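PDB 5BPZ: Anapc5 protein from Xenopus laevis, which is a subunit of the anaphase-promoting complex (APC/C), a ubiquitin ligase of the cell cycle, in which its helical N-terminal domain probably serves a scaffolding role. Local coordinates for residues A[42-47]-A[82-87]; A[38-43]-A[89-94]; A[101-106]-A[151-156]; A[108-113]-A[136-141]. All coordinates share one frame; numbering follows the deposited sequence.

Interaction 1. Residues A[42-47]-A[82-87]; sequences SEMSKN and ECCPNV
Val87 is the residue round which the two segments close. Val87 CG1, anti to the carbonyl carbon (chi1 -48°), lies 3.4 Å from Asn47 ND2 and 3.6 Å from Glu43 O, so one methyl packs against both a side-chain amide and a backbone carbonyl. The other methyl, Val87 CG2, occupies the crowded position between backbone N and carbonyl carbon and faces Met44, whose CG is 4.4 Å away; the same Met44 CG stands 4.5 Å from Cys84 SG, a looser apolar approach. Beside this patch the amides of Asn47 and Asn86 cross nearly at right angles, their planes 80° apart. Their ND2 atoms are 3.7 Å from each other and do not bond directly; a water accepts weakly from both, at 2.8 Å from Asn86 ND2 and 3.3 Å from Asn47 ND2. All this happens near the end of helix 32-46 and where the chain turns from helix 73-83 into helix 85-99, Cys84 being the first residue to leave helical torsions. Farther out, Asn47 is positioned by its OD1, which accepts from the backbone N of Lys49, while Met44 also packs on Leu58 and Asn59 of helix 52-67. The Glu43 carboxylate turns to Arg94.

Interaction 2. Residues A[38-43]-A[89-94]; sequences LVLLSE and SSVHIR
Arg94 directs three hydrogen bonds from two guanidinium nitrogens onto the helix 32-46 side of the contact. Arg94 NE reaches Glu43 OE2 at 2.9 Å and Arg94 NH2 reaches the same oxygen at 2.8 Å, a side-on salt bridge in which two donors converge on one acceptor. Because both converge there, neither bond is straight: the N-H...O angles are 134° and 132°. The carboxylate and guanidinium planes are nearly perpendicular; NH2 uses the anti lone pair of OE2, whereas NE comes from above the carboxylate plane. Arg94 NH2 also lies 2.8 Å from Ser42 OG, which sits in the guanidinium plane, yet this bond is strongly bent and weak. The pair belongs to an all-helical packing in which segments 38-43 and 89-94 cross at 132° with axes 9.3 Å apart. Beneath the charges the interface is apolar: Val91 CG1 meets Val39 CG1, and Val91 CG2 rests 3.7 Å from Leu40 CA and also touches the CB of Glu43. Val39 CG1 packs on Arg94 CG (3.8 Å), and bends at chi2 and chi3 bring the guanidinium round to its acceptors. Lys46 NZ, in a long, weak ion pair with Glu43 OE2 and close to the like charge of Arg94 NH2, would probably also favour the ionised carboxylate.

Interaction 3. Residues A[101-106]-A[151-156]; sequences GELKDM and KLYTSL
The start of helix 103-114 packs against the middle of helix 146-164, with the ring of Tyr153 laid beneath the first turn. Its chi1 of -179° sets CG anti to the backbone N and carries the ring out toward segment 101-106. Leu103 CA stands over the ring centre, 3.8 Å from the Tyr153 centroid and only 8° off the normal, a CH-pi contact with backbone carbon. The Leu103 side chain crosses Tyr153 obliquely, its CD1 reaching Tyr153 CB at 3.7 Å. Met106 CB packs 3.7 Å from Tyr153 CD1, while its SD lies at the ring edge, 5.4 Å from the Tyr153 centroid, a Met-aromatic contact. Extended through chi1 and chi2, Met106 passes Tyr153 in the opposite direction to touch Leu152 CG with SD at 4.0 Å. The phenol oxygen lies near Gly101 and Glu102 without bonding to either; it is hydrogen-bonded to Met98 O on helix 85-99. An alanine at Tyr153 would remove both ring and hydroxyl, and would probably loosen the packing under Leu103 and Met106 and lose the tie to helix 85-99. The helix start is itself held by Glu102 N, which donates to Asp105 OD2 at 2.8 Å (151°) through the anti lone pair of that oxygen. One tyrosine of helix 146-164 thus meets both the start of helix 103-114 and the Met98 carbonyl of helix 85-99, interhelical packing of an all-helical domain.

Interaction 4. Residues A[108-113]-A[136-141]; sequences QFFDDL and HMILAY
Phe110 and Tyr141 lie flat on one another: their ring planes are 2° apart and their centroids 3.8 Å, a face-to-face stack. The two side chains reach toward each other tip to tip from their own helices, so that the rings overlap face on face, and Phe110 CD2 comes within 3.6 Å of Tyr141 CE1. Tyr141 has CG anti to its backbone N, while Phe110 brings its CB over the tyrosine face as well, 4.1 Å from the Tyr141 centroid. The opposite face of the Phe110 ring is approached toward its rim by Phe109 CD2, 4.3 Å above the plane, leaving phenylalanine between two aromatics. This stack joins helix 103-114 to helix 129-142, whose segments here cross at -134° with axes 11.1 Å apart, a wide spacing that two overlapping rings can bridge. Ile138 meets the edge of the same ring rather than its face: bent at chi2, it sends CD1 to within 3.7 Å of Phe110 CD1 near the ring plane. The same methyl, Ile138 CD1, lies 3.8 Å from Leu113 CD2, so one branch end touches two residues a turn apart. A serine in place of Tyr141 would remove the ring and would probably leave one Phe110 face without its stacking partner, weakening the link between the helices. Inward of the stack, Leu38 of helix 32-46 packs on Phe110.

Overall arrangement
Interactions 1 and 2 both use helices 32-46 and 85-99, interaction 1 also taking in the end of helix 73-83; their centres are 7 Å apart and they share Ser42 and Glu43. Interactions 3 and 4 come later in the chain and both use helix 103-114, with centres about 13 Å apart; interaction 4 is nested inside the loop closed by interaction 3. Interaction 4 meets interaction 2 through Phe109, on Leu38, Val39 and Arg94, and interaction 1 through Leu113 on Ser42; interaction 3 touches only interaction 4. Interaction 1 lies across the chain's centre from interactions 3 and 4, about 23 Å and 20 Å between centres. Within this all-helical domain, helix 32-46 thus packs on helices 85-99 and 103-114.

Interaction 1. Residues A[42-47]-A[82-87]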
loop_
_atom_site.group_PDB
_atom_site.type_symbol
_atom_site.label_atom_id
_atom_site.label_comp_id
_atom_site.label_asym_id
_atom_site.label_seq_id
_atom_site.Cartn_x
_atom_site.Cartn_y
_atom_site.Cartn_z
ATOM N N SER A 42 -3.431 4.227 3.549
ATOM C CA SER A 42 -3.484 5.664 3.275
ATOM C C SER A 42 -4.838 6.069 2.661
ATOM O O SER A 42 -5.476 7.006 3.153
ATOM C CB SER A 42 -2.336 6.071 2.365
ATOM O OG SER A 42 -2.370 7.460 2.094
ATOM N N GLU A 43 -5.278 5.338 1.607
ATOM C CA GLU A 43 -6.542 5.576 0.916
ATOM C C GLU A 43 -7.749 5.360 1.813
ATOM O O GLU A 43 -8.751 6.062 1.666
ATOM C CB GLU A 43 -6.646 4.747 -0.375
ATOM C CG GLU A 43 -5.695 5.213 -1.477
ATOM C CD GLU A 43 -5.710 6.701 -1.775
ATOM O OE1 GLU A 43 -6.809 7.246 -2.033
ATOM O OE2 GLU A 43 -4.628 7.330 -1.708
ATOM N N MET A 44 -7.646 4.423 2.762
ATOM C CA MET A 44 -8.728 4.162 3.706
ATOM C C MET A 44 -8.925 5.347 4.655
ATOM O O MET A 44 -10.062 5.727 4.908
ATOM C CB MET A 44 -8.472 2.877 4.499
ATOM C CG MET A 44 -8.952 1.640 3.789
ATOM S SD MET A 44 -8.275 0.132 4.530
ATOM C CE MET A 44 -9.408 -0.049 5.934
ATOM N N SER A 45 -7.824 5.943 5.159
ATOM C CA SER A 45 -7.912 7.070 6.082
ATOM C C SER A 45 -8.430 8.346 5.416
ATOM O O SER A 45 -9.058 9.156 6.074
ATOM C CB SER A 45 -6.578 7.312 6.788
ATOM O OG SER A 45 -5.541 7.603 5.868
ATOM N N LYS A 46 -8.202 8.493 4.116
ATOM C CA LYS A 46 -8.583 9.660 3.318
ATOM C C LYS A 46 -10.009 9.596 2.762
ATOM O O LYS A 46 -10.528 10.630 2.346
ATOM C CB LYS A 46 -7.584 9.840 2.156
ATOM C CG LYS A 46 -6.203 10.334 2.582
ATOM C CD LYS A 46 -5.124 9.991 1.551
ATOM C CE LYS A 46 -4.913 11.076 0.521
ATOM N NZ LYS A 46 -3.996 10.642 -0.567
ATOM N N ASN A 47 -10.617 8.397 2.697
ATOM C CA ASN A 47 -11.954 8.164 2.131
ATOM C C ASN A 47 -13.006 9.171 2.642
ATOM O O ASN A 47 -13.355 9.167 3.816
ATOM C CB ASN A 47 -12.392 6.715 2.386
ATOM C CG ASN A 47 -13.573 6.217 1.579
ATOM O OD1 ASN A 47 -14.327 6.978 0.957
ATOM N ND2 ASN A 47 -13.787 4.905 1.622
ATOM N N GLU A 82 -14.275 -6.053 -2.508
ATOM C CA GLU A 82 -15.320 -6.690 -1.709
ATOM C C GLU A 82 -15.754 -5.895 -0.480
ATOM O O GLU A 82 -16.948 -5.848 -0.203
ATOM C CB GLU A 82 -14.909 -8.102 -1.293
ATOM C CG GLU A 82 -15.121 -9.143 -2.377
ATOM C CD GLU A 82 -15.153 -10.579 -1.892
ATOM O OE1 GLU A 82 -14.669 -10.849 -0.768
ATOM O OE2 GLU A 82 -15.650 -11.441 -2.652
ATOM N N CYS A 83 -14.806 -5.309 0.272
ATOM C CA CYS A 83 -15.133 -4.590 1.507
ATOM C C CYS A 83 -15.113 -3.060 1.386
ATOM O O CYS A 83 -15.895 -2.402 2.070
ATOM C CB CYS A 83 -14.258 -5.063 2.661
ATOM S SG CYS A 83 -12.494 -5.125 2.281
ATOM N N CYS A 84 -14.214 -2.499 0.555
ATOM C CA CYS A 84 -14.089 -1.055 0.322
ATOM C C CYS A 84 -14.222 -0.804 -1.205
ATOM O O CYS A 84 -13.207 -0.569 -1.866
ATOM C CB CYS A 84 -12.753 -0.532 0.853
ATOM S SG CYS A 84 -12.327 -1.058 2.535
ATOM N N PRO A 85 -15.429 -0.898 -1.807
ATOM C CA PRO A 85 -15.536 -0.733 -3.275
ATOM C C PRO A 85 -15.022 0.593 -3.841
ATOM O O PRO A 85 -14.515 0.606 -4.964
ATOM C CB PRO A 85 -17.027 -0.933 -3.552
ATOM C CG PRO A 85 -17.550 -1.664 -2.369
ATOM C CD PRO A 85 -16.753 -1.170 -1.209
ATOM N N ASN A 86 -15.110 1.685 -3.050
ATOM C CA ASN A 86 -14.638 3.026 -3.415
ATOM C C ASN A 86 -13.113 3.049 -3.604
ATOM O O ASN A 86 -12.637 3.292 -4.721
ATOM C CB ASN A 86 -15.015 4.073 -2.341
ATOM C CG ASN A 86 -16.443 4.066 -1.838
ATOM O OD1 ASN A 86 -17.402 4.273 -2.590
ATOM N ND2 ASN A 86 -16.603 3.949 -0.526
ATOM N N VAL A 87 -12.362 2.747 -2.522
ATOM C CA VAL A 87 -10.903 2.843 -2.455
ATOM C C VAL A 87 -10.164 1.825 -3.339
ATOM O O VAL A 87 -9.018 2.096 -3.656
ATOM C CB VAL A 87 -10.313 2.858 -1.004
ATOM C CG1 VAL A 87 -11.033 3.851 -0.102
ATOM C CG2 VAL A 87 -10.267 1.481 -0.373
HETATM O O HOH W 1 -15.149 1.985 0.834
#

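Interaction 2. Residues A[38-43]-A[89-94]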
loop_
_atom_site.group_PDB
_atom_site.type_symbol
_atom_site.label_atom_id
_atom_site.label_comp_id
_atom_site.label_asym_id
_atom_site.label_seq_id
_atom_site.Cartn_x
_atom_site.Cartn_y
_atom_site.Cartn_z
ATOM N N LEU A 38 0.251 -0.312 2.322
ATOM C CA LEU A 38 0.454 1.046 2.834
ATOM C C LEU A 38 -0.431 2.024 2.065
ATOM O O LEU A 38 -1.076 2.855 2.688
ATOM C CB LEU A 38 1.936 1.471 2.753
ATOM C CG LEU A 38 2.925 0.717 3.647
ATOM C CD1 LEU A 38 4.352 1.075 3.282
ATOM C CD2 LEU A 38 2.670 0.991 5.155
ATOM N N VAL A 39 -0.498 1.889 0.717
ATOM C CA VAL A 39 -1.347 2.687 -0.191
ATOM C C VAL A 39 -2.817 2.482 0.240
ATOM O O VAL A 39 -3.562 3.456 0.362
ATOM C CB VAL A 39 -1.120 2.292 -1.683
ATOM C CG1 VAL A 39 -2.231 2.826 -2.586
ATOM C CG2 VAL A 39 0.251 2.757 -2.181
ATOM N N LEU A 40 -3.212 1.218 0.490
ATOM C CA LEU A 40 -4.552 0.893 0.950
ATOM C C LEU A 40 -4.861 1.557 2.302
ATOM O O LEU A 40 -5.931 2.151 2.452
ATOM C CB LEU A 40 -4.763 -0.623 1.004
ATOM C CG LEU A 40 -6.015 -1.129 1.723
ATOM C CD1 LEU A 40 -7.288 -0.699 1.006
ATOM C CD2 LEU A 40 -5.969 -2.618 1.873
ATOM N N LEU A 41 -3.918 1.490 3.255
ATOM C CA LEU A 41 -4.108 2.113 4.565
ATOM C C LEU A 41 -4.244 3.622 4.422
ATOM O O LEU A 41 -5.141 4.210 5.022
ATOM C CB LEU A 41 -2.983 1.743 5.541
ATOM C CG LEU A 41 -2.989 0.295 6.044
ATOM C CD1 LEU A 41 -1.633 -0.062 6.679
ATOM C CD2 LEU A 41 -4.136 0.052 7.026
ATOM N N SER A 42 -3.431 4.227 3.549
ATOM C CA SER A 42 -3.484 5.664 3.275
ATOM C C SER A 42 -4.838 6.069 2.661
ATOM O O SER A 42 -5.476 7.006 3.153
ATOM C CB SER A 42 -2.336 6.071 2.365
ATOM O OG SER A 42 -2.370 7.460 2.094
ATOM N N GLU A 43 -5.278 5.338 1.607
ATOM C CA GLU A 43 -6.542 5.576 0.916
ATOM C C GLU A 43 -7.749 5.360 1.813
ATOM O O GLU A 43 -8.751 6.062 1.666
ATOM C CB GLU A 43 -6.646 4.747 -0.375
ATOM C CG GLU A 43 -5.695 5.213 -1.477
ATOM C CD GLU A 43 -5.710 6.701 -1.775
ATOM O OE1 GLU A 43 -6.809 7.246 -2.033
ATOM O OE2 GLU A 43 -4.628 7.330 -1.708
ATOM N N SER A 89 -10.212 1.144 -6.556
ATOM C CA SER A 89 -9.741 1.823 -7.761
ATOM C C SER A 89 -8.676 2.841 -7.424
ATOM O O SER A 89 -7.683 2.932 -8.140
ATOM C CB SER A 89 -10.900 2.493 -8.499
ATOM O OG SER A 89 -11.787 1.533 -9.051
ATOM N N SER A 90 -8.873 3.605 -6.339
ATOM C CA SER A 90 -7.946 4.638 -5.887
ATOM C C SER A 90 -6.602 4.034 -5.524
ATOM O O SER A 90 -5.566 4.641 -5.794
ATOM C CB SER A 90 -8.522 5.395 -4.696
ATOM O OG SER A 90 -9.779 5.964 -5.019
ATOM N N VAL A 91 -6.622 2.846 -4.907
ATOM C CA VAL A 91 -5.435 2.085 -4.520
ATOM C C VAL A 91 -4.714 1.659 -5.805
ATOM O O VAL A 91 -3.517 1.922 -5.948
ATOM C CB VAL A 91 -5.803 0.869 -3.623
ATOM C CG1 VAL A 91 -4.632 -0.098 -3.473
ATOM C CG2 VAL A 91 -6.292 1.326 -2.259
ATOM N N HIS A 92 -5.468 1.043 -6.741
ATOM C CA HIS A 92 -4.974 0.554 -8.027
ATOM C C HIS A 92 -4.288 1.646 -8.865
ATOM O O HIS A 92 -3.163 1.436 -9.328
ATOM C CB HIS A 92 -6.100 -0.153 -8.804
ATOM C CG HIS A 92 -5.669 -0.690 -10.131
ATOM N ND1 HIS A 92 -4.884 -1.822 -10.231
ATOM C CD2 HIS A 92 -5.899 -0.204 -11.374
ATOM C CE1 HIS A 92 -4.679 -2.000 -11.526
ATOM N NE2 HIS A 92 -5.258 -1.047 -12.252
ATOM N N ILE A 93 -4.944 2.818 -9.015
ATOM C CA ILE A 93 -4.432 3.958 -9.791
ATOM C C ILE A 93 -3.233 4.622 -9.093
ATOM O O ILE A 93 -2.351 5.132 -9.780
ATOM C CB ILE A 93 -5.559 4.989 -10.178
ATOM C CG1 ILE A 93 -6.787 4.321 -10.868
ATOM C CG2 ILE A 93 -5.031 6.167 -11.016
ATOM C CD1 ILE A 93 -6.592 3.725 -12.294
ATOM N N ARG A 94 -3.194 4.623 -7.749
ATOM C CA ARG A 94 -2.067 5.216 -7.017
ATOM C C ARG A 94 -0.778 4.420 -7.286
ATOM O O ARG A 94 0.276 5.024 -7.481
ATOM C CB ARG A 94 -2.358 5.313 -5.510
ATOM C CG ARG A 94 -1.190 5.855 -4.689
ATOM C CD ARG A 94 -1.423 7.270 -4.209
ATOM N NE ARG A 94 -2.019 7.270 -2.878
ATOM C CZ ARG A 94 -1.454 7.804 -1.800
ATOM N NH1 ARG A 94 -0.288 8.430 -1.894
ATOM N NH2 ARG A 94 -2.063 7.738 -0.627
#

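Interaction 3. Residues A[101-106]-A[151-156]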
loop_
_atom_site.group_PDB
_atom_site.type_symbol
_atom_site.label_atom_id
_atom_site.label_comp_id
_atom_site.label_asym_id
_atom_site.label_seq_id
_atom_site.Cartn_x
_atom_site.Cartn_y
_atom_site.Cartn_z
ATOM N N GLY A 101 5.596 6.405 -13.015
ATOM C CA GLY A 101 6.342 7.614 -12.691
ATOM C C GLY A 101 7.841 7.384 -12.708
ATOM O O GLY A 101 8.381 6.853 -13.685
ATOM N N GLU A 102 8.518 7.777 -11.616
ATOM C CA GLU A 102 9.969 7.637 -11.422
ATOM C C GLU A 102 10.248 7.174 -9.986
ATOM O O GLU A 102 9.316 7.129 -9.183
ATOM C CB GLU A 102 10.693 8.968 -11.712
ATOM C CG GLU A 102 10.714 9.376 -13.174
ATOM C CD GLU A 102 11.796 8.731 -14.019
ATOM O OE1 GLU A 102 11.613 7.566 -14.443
ATOM O OE2 GLU A 102 12.814 9.409 -14.290
ATOM N N LEU A 103 11.519 6.832 -9.660
ATOM C CA LEU A 103 11.923 6.387 -8.321
ATOM C C LEU A 103 11.482 7.385 -7.246
ATOM O O LEU A 103 10.970 6.957 -6.216
ATOM C CB LEU A 103 13.441 6.103 -8.249
ATOM C CG LEU A 103 14.089 5.930 -6.852
ATOM C CD1 LEU A 103 13.532 4.712 -6.100
ATOM C CD2 LEU A 103 15.590 5.830 -6.960
ATOM N N LYS A 104 11.623 8.706 -7.522
ATOM C CA LYS A 104 11.221 9.806 -6.631
ATOM C C LYS A 104 9.760 9.711 -6.159
ATOM O O LYS A 104 9.464 10.114 -5.037
ATOM C CB LYS A 104 11.506 11.187 -7.264
ATOM C CG LYS A 104 10.783 11.463 -8.587
ATOM C CD LYS A 104 10.981 12.896 -9.065
ATOM C CE LYS A 104 10.268 13.176 -10.367
ATOM N NZ LYS A 104 8.805 13.369 -10.177
ATOM N N ASP A 105 8.863 9.170 -7.014
ATOM C CA ASP A 105 7.439 9.016 -6.716
ATOM C C ASP A 105 7.181 7.998 -5.612
ATOM O O ASP A 105 6.249 8.183 -4.829
ATOM C CB ASP A 105 6.634 8.716 -7.988
ATOM C CG ASP A 105 6.648 9.870 -8.974
ATOM O OD1 ASP A 105 6.237 10.990 -8.589
ATOM O OD2 ASP A 105 7.085 9.661 -10.122
ATOM N N MET A 106 8.031 6.948 -5.524
ATOM C CA MET A 106 7.952 5.938 -4.470
ATOM C C MET A 106 8.487 6.542 -3.166
ATOM O O MET A 106 7.859 6.374 -2.127
ATOM C CB MET A 106 8.722 4.661 -4.858
ATOM C CG MET A 106 8.487 3.496 -3.897
ATOM S SD MET A 106 9.518 2.034 -4.176
ATOM C CE MET A 106 11.179 2.710 -3.753
ATOM N N LYS A 151 16.160 -1.422 -6.463
ATOM C CA LYS A 151 15.633 -2.761 -6.770
ATOM C C LYS A 151 14.197 -2.922 -6.249
ATOM O O LYS A 151 13.442 -3.732 -6.788
ATOM C CB LYS A 151 16.549 -3.893 -6.239
ATOM C CG LYS A 151 17.995 -3.892 -6.757
ATOM C CD LYS A 151 18.123 -4.179 -8.249
ATOM C CE LYS A 151 19.494 -3.818 -8.764
ATOM N NZ LYS A 151 19.567 -3.924 -10.245
ATOM N N LEU A 152 13.808 -2.122 -5.232
ATOM C CA LEU A 152 12.445 -2.131 -4.700
ATOM C C LEU A 152 11.493 -1.435 -5.676
ATOM O O LEU A 152 10.397 -1.946 -5.929
ATOM C CB LEU A 152 12.379 -1.500 -3.300
ATOM C CG LEU A 152 10.991 -1.374 -2.653
ATOM C CD1 LEU A 152 10.344 -2.748 -2.422
ATOM C CD2 LEU A 152 11.065 -0.555 -1.380
ATOM N N TYR A 153 11.920 -0.290 -6.239
ATOM C CA TYR A 153 11.123 0.451 -7.212
ATOM C C TYR A 153 10.937 -0.330 -8.515
ATOM O O TYR A 153 9.840 -0.299 -9.070
ATOM C CB TYR A 153 11.692 1.862 -7.473
ATOM C CG TYR A 153 10.859 2.652 -8.461
ATOM C CD1 TYR A 153 9.566 3.064 -8.142
ATOM C CD2 TYR A 153 11.328 2.910 -9.748
ATOM C CE1 TYR A 153 8.773 3.740 -9.065
ATOM C CE2 TYR A 153 10.542 3.585 -10.682
ATOM C CZ TYR A 153 9.261 3.986 -10.340
ATOM O OH TYR A 153 8.475 4.642 -11.250
ATOM N N THR A 154 11.983 -1.045 -8.991
ATOM C CA THR A 154 11.871 -1.851 -10.216
ATOM C C THR A 154 10.908 -3.023 -9.968
ATOM O O THR A 154 10.039 -3.281 -10.804
ATOM C CB THR A 154 13.242 -2.256 -10.804
ATOM O OG1 THR A 154 13.892 -3.199 -9.951
ATOM C CG2 THR A 154 14.154 -1.053 -11.091
ATOM N N SER A 155 11.013 -3.665 -8.780
ATOM C CA SER A 155 10.128 -4.753 -8.333
ATOM C C SER A 155 8.677 -4.284 -8.323
ATOM O O SER A 155 7.786 -5.057 -8.672
ATOM C CB SER A 155 10.508 -5.224 -6.931
ATOM O OG SER A 155 11.770 -5.870 -6.938
ATOM N N LEU A 156 8.453 -3.013 -7.921
ATOM C CA LEU A 156 7.139 -2.385 -7.857
ATOM C C LEU A 156 6.563 -2.190 -9.252
ATOM O O LEU A 156 5.370 -2.435 -9.461
ATOM C CB LEU A 156 7.208 -1.056 -7.089
ATOM C CG LEU A 156 5.915 -0.239 -7.007
ATOM C CD1 LEU A 156 4.891 -0.891 -6.083
ATOM C CD2 LEU A 156 6.213 1.164 -6.582
#

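Interaction 4. Residues A[108-113]-A[136-141]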
loop_
_atom_site.group_PDB
_atom_site.type_symbol
_atom_site.label_atom_id
_atom_site.label_comp_id
_atom_site.label_asym_id
_atom_site.label_seq_id
_atom_site.Cartn_x
_atom_site.Cartn_y
_atom_site.Cartn_z
ATOM N N GLN A 108 8.615 9.780 -2.378
ATOM C CA GLN A 108 7.658 10.816 -1.989
ATOM C C GLN A 108 6.441 10.195 -1.293
ATOM O O GLN A 108 5.885 10.820 -0.395
ATOM C CB GLN A 108 7.230 11.645 -3.206
ATOM C CG GLN A 108 6.518 12.953 -2.859
ATOM C CD GLN A 108 5.996 13.670 -4.079
ATOM O OE1 GLN A 108 5.876 13.100 -5.173
ATOM N NE2 GLN A 108 5.658 14.941 -3.914
ATOM N N PHE A 109 6.033 8.976 -1.702
ATOM C CA PHE A 109 4.919 8.268 -1.060
ATOM C C PHE A 109 5.291 7.940 0.392
ATOM O O PHE A 109 4.468 8.125 1.289
ATOM C CB PHE A 109 4.508 6.989 -1.828
ATOM C CG PHE A 109 3.594 6.079 -1.023
ATOM C CD1 PHE A 109 2.275 6.441 -0.764
ATOM C CD2 PHE A 109 4.077 4.901 -0.462
ATOM C CE1 PHE A 109 1.450 5.628 0.020
ATOM C CE2 PHE A 109 3.247 4.086 0.317
ATOM C CZ PHE A 109 1.939 4.458 0.554
ATOM N N PHE A 110 6.526 7.447 0.605
ATOM C CA PHE A 110 7.054 7.096 1.923
ATOM C C PHE A 110 7.179 8.310 2.843
ATOM O O PHE A 110 6.841 8.196 4.023
ATOM C CB PHE A 110 8.381 6.326 1.802
ATOM C CG PHE A 110 8.188 4.843 1.585
ATOM C CD1 PHE A 110 7.926 3.994 2.654
ATOM C CD2 PHE A 110 8.254 4.296 0.308
ATOM C CE1 PHE A 110 7.732 2.624 2.451
ATOM C CE2 PHE A 110 8.071 2.923 0.107
ATOM C CZ PHE A 110 7.805 2.099 1.177
ATOM N N ASP A 111 7.623 9.470 2.296
ATOM C CA ASP A 111 7.767 10.737 3.031
ATOM C C ASP A 111 6.395 11.239 3.496
ATOM O O ASP A 111 6.218 11.530 4.680
ATOM C CB ASP A 111 8.450 11.819 2.156
ATOM C CG ASP A 111 9.912 11.597 1.783
ATOM O OD1 ASP A 111 10.471 10.540 2.152
ATOM O OD2 ASP A 111 10.486 12.468 1.094
ATOM N N ASP A 112 5.425 11.321 2.558
ATOM C CA ASP A 112 4.050 11.765 2.811
ATOM C C ASP A 112 3.309 10.852 3.788
ATOM O O ASP A 112 2.557 11.351 4.623
ATOM C CB ASP A 112 3.266 11.900 1.488
ATOM C CG ASP A 112 3.717 13.038 0.579
ATOM O OD1 ASP A 112 4.494 13.905 1.042
ATOM O OD2 ASP A 112 3.285 13.065 -0.593
ATOM N N LEU A 113 3.533 9.527 3.693
ATOM C CA LEU A 113 2.926 8.516 4.565
ATOM C C LEU A 113 3.433 8.654 6.007
ATOM O O LEU A 113 2.646 8.492 6.943
ATOM C CB LEU A 113 3.216 7.108 4.023
ATOM C CG LEU A 113 2.556 5.916 4.706
ATOM C CD1 LEU A 113 1.088 5.770 4.300
ATOM C CD2 LEU A 113 3.286 4.660 4.371
ATOM N N HIS A 136 7.193 -0.372 11.397
ATOM C CA HIS A 136 8.104 -1.384 10.858
ATOM C C HIS A 136 8.359 -1.249 9.360
ATOM O O HIS A 136 9.460 -1.592 8.927
ATOM C CB HIS A 136 7.663 -2.811 11.219
ATOM C CG HIS A 136 7.755 -3.107 12.688
ATOM N ND1 HIS A 136 6.678 -3.619 13.390
ATOM C CD2 HIS A 136 8.791 -2.935 13.544
ATOM C CE1 HIS A 136 7.092 -3.753 14.640
ATOM N NE2 HIS A 136 8.355 -3.349 14.782
ATOM N N MET A 137 7.388 -0.720 8.576
ATOM C CA MET A 137 7.599 -0.501 7.136
ATOM C C MET A 137 8.494 0.716 6.888
ATOM O O MET A 137 9.421 0.616 6.085
ATOM C CB MET A 137 6.285 -0.371 6.352
ATOM C CG MET A 137 5.592 -1.701 6.089
ATOM S SD MET A 137 6.582 -2.853 5.092
ATOM C CE MET A 137 6.995 -4.100 6.372
ATOM N N ILE A 138 8.216 1.861 7.577
ATOM C CA ILE A 138 8.987 3.103 7.452
ATOM C C ILE A 138 10.416 2.901 7.981
ATOM O O ILE A 138 11.354 3.418 7.375
ATOM C CB ILE A 138 8.260 4.354 8.067
ATOM C CG1 ILE A 138 6.833 4.574 7.483
ATOM C CG2 ILE A 138 9.106 5.647 7.967
ATOM C CD1 ILE A 138 6.710 4.981 5.968
ATOM N N LEU A 139 10.586 2.131 9.082
ATOM C CA LEU A 139 11.911 1.842 9.643
ATOM C C LEU A 139 12.723 0.965 8.691
ATOM O O LEU A 139 13.841 1.346 8.348
ATOM C CB LEU A 139 11.842 1.185 11.030
ATOM C CG LEU A 139 11.512 2.071 12.235
ATOM C CD1 LEU A 139 11.290 1.218 13.470
ATOM C CD2 LEU A 139 12.612 3.092 12.514
ATOM N N ALA A 140 12.154 -0.183 8.235
ATOM C CA ALA A 140 12.828 -1.097 7.301
ATOM C C ALA A 140 13.136 -0.405 5.975
ATOM O O ALA A 140 14.174 -0.699 5.374
ATOM C CB ALA A 140 12.002 -2.350 7.073
ATOM N N TYR A 141 12.272 0.554 5.553
ATOM C CA TYR A 141 12.482 1.359 4.350
ATOM C C TYR A 141 13.702 2.259 4.514
ATOM O O TYR A 141 14.537 2.282 3.618
ATOM C CB TYR A 141 11.246 2.211 3.980
ATOM C CG TYR A 141 11.471 3.101 2.769
ATOM C CD1 TYR A 141 11.493 2.569 1.482
ATOM C CD2 TYR A 141 11.693 4.469 2.914
ATOM C CE1 TYR A 141 11.732 3.375 0.369
ATOM C CE2 TYR A 141 11.922 5.286 1.807
ATOM C CZ TYR A 141 11.932 4.736 0.535
ATOM O OH TYR A 141 12.153 5.528 -0.564
#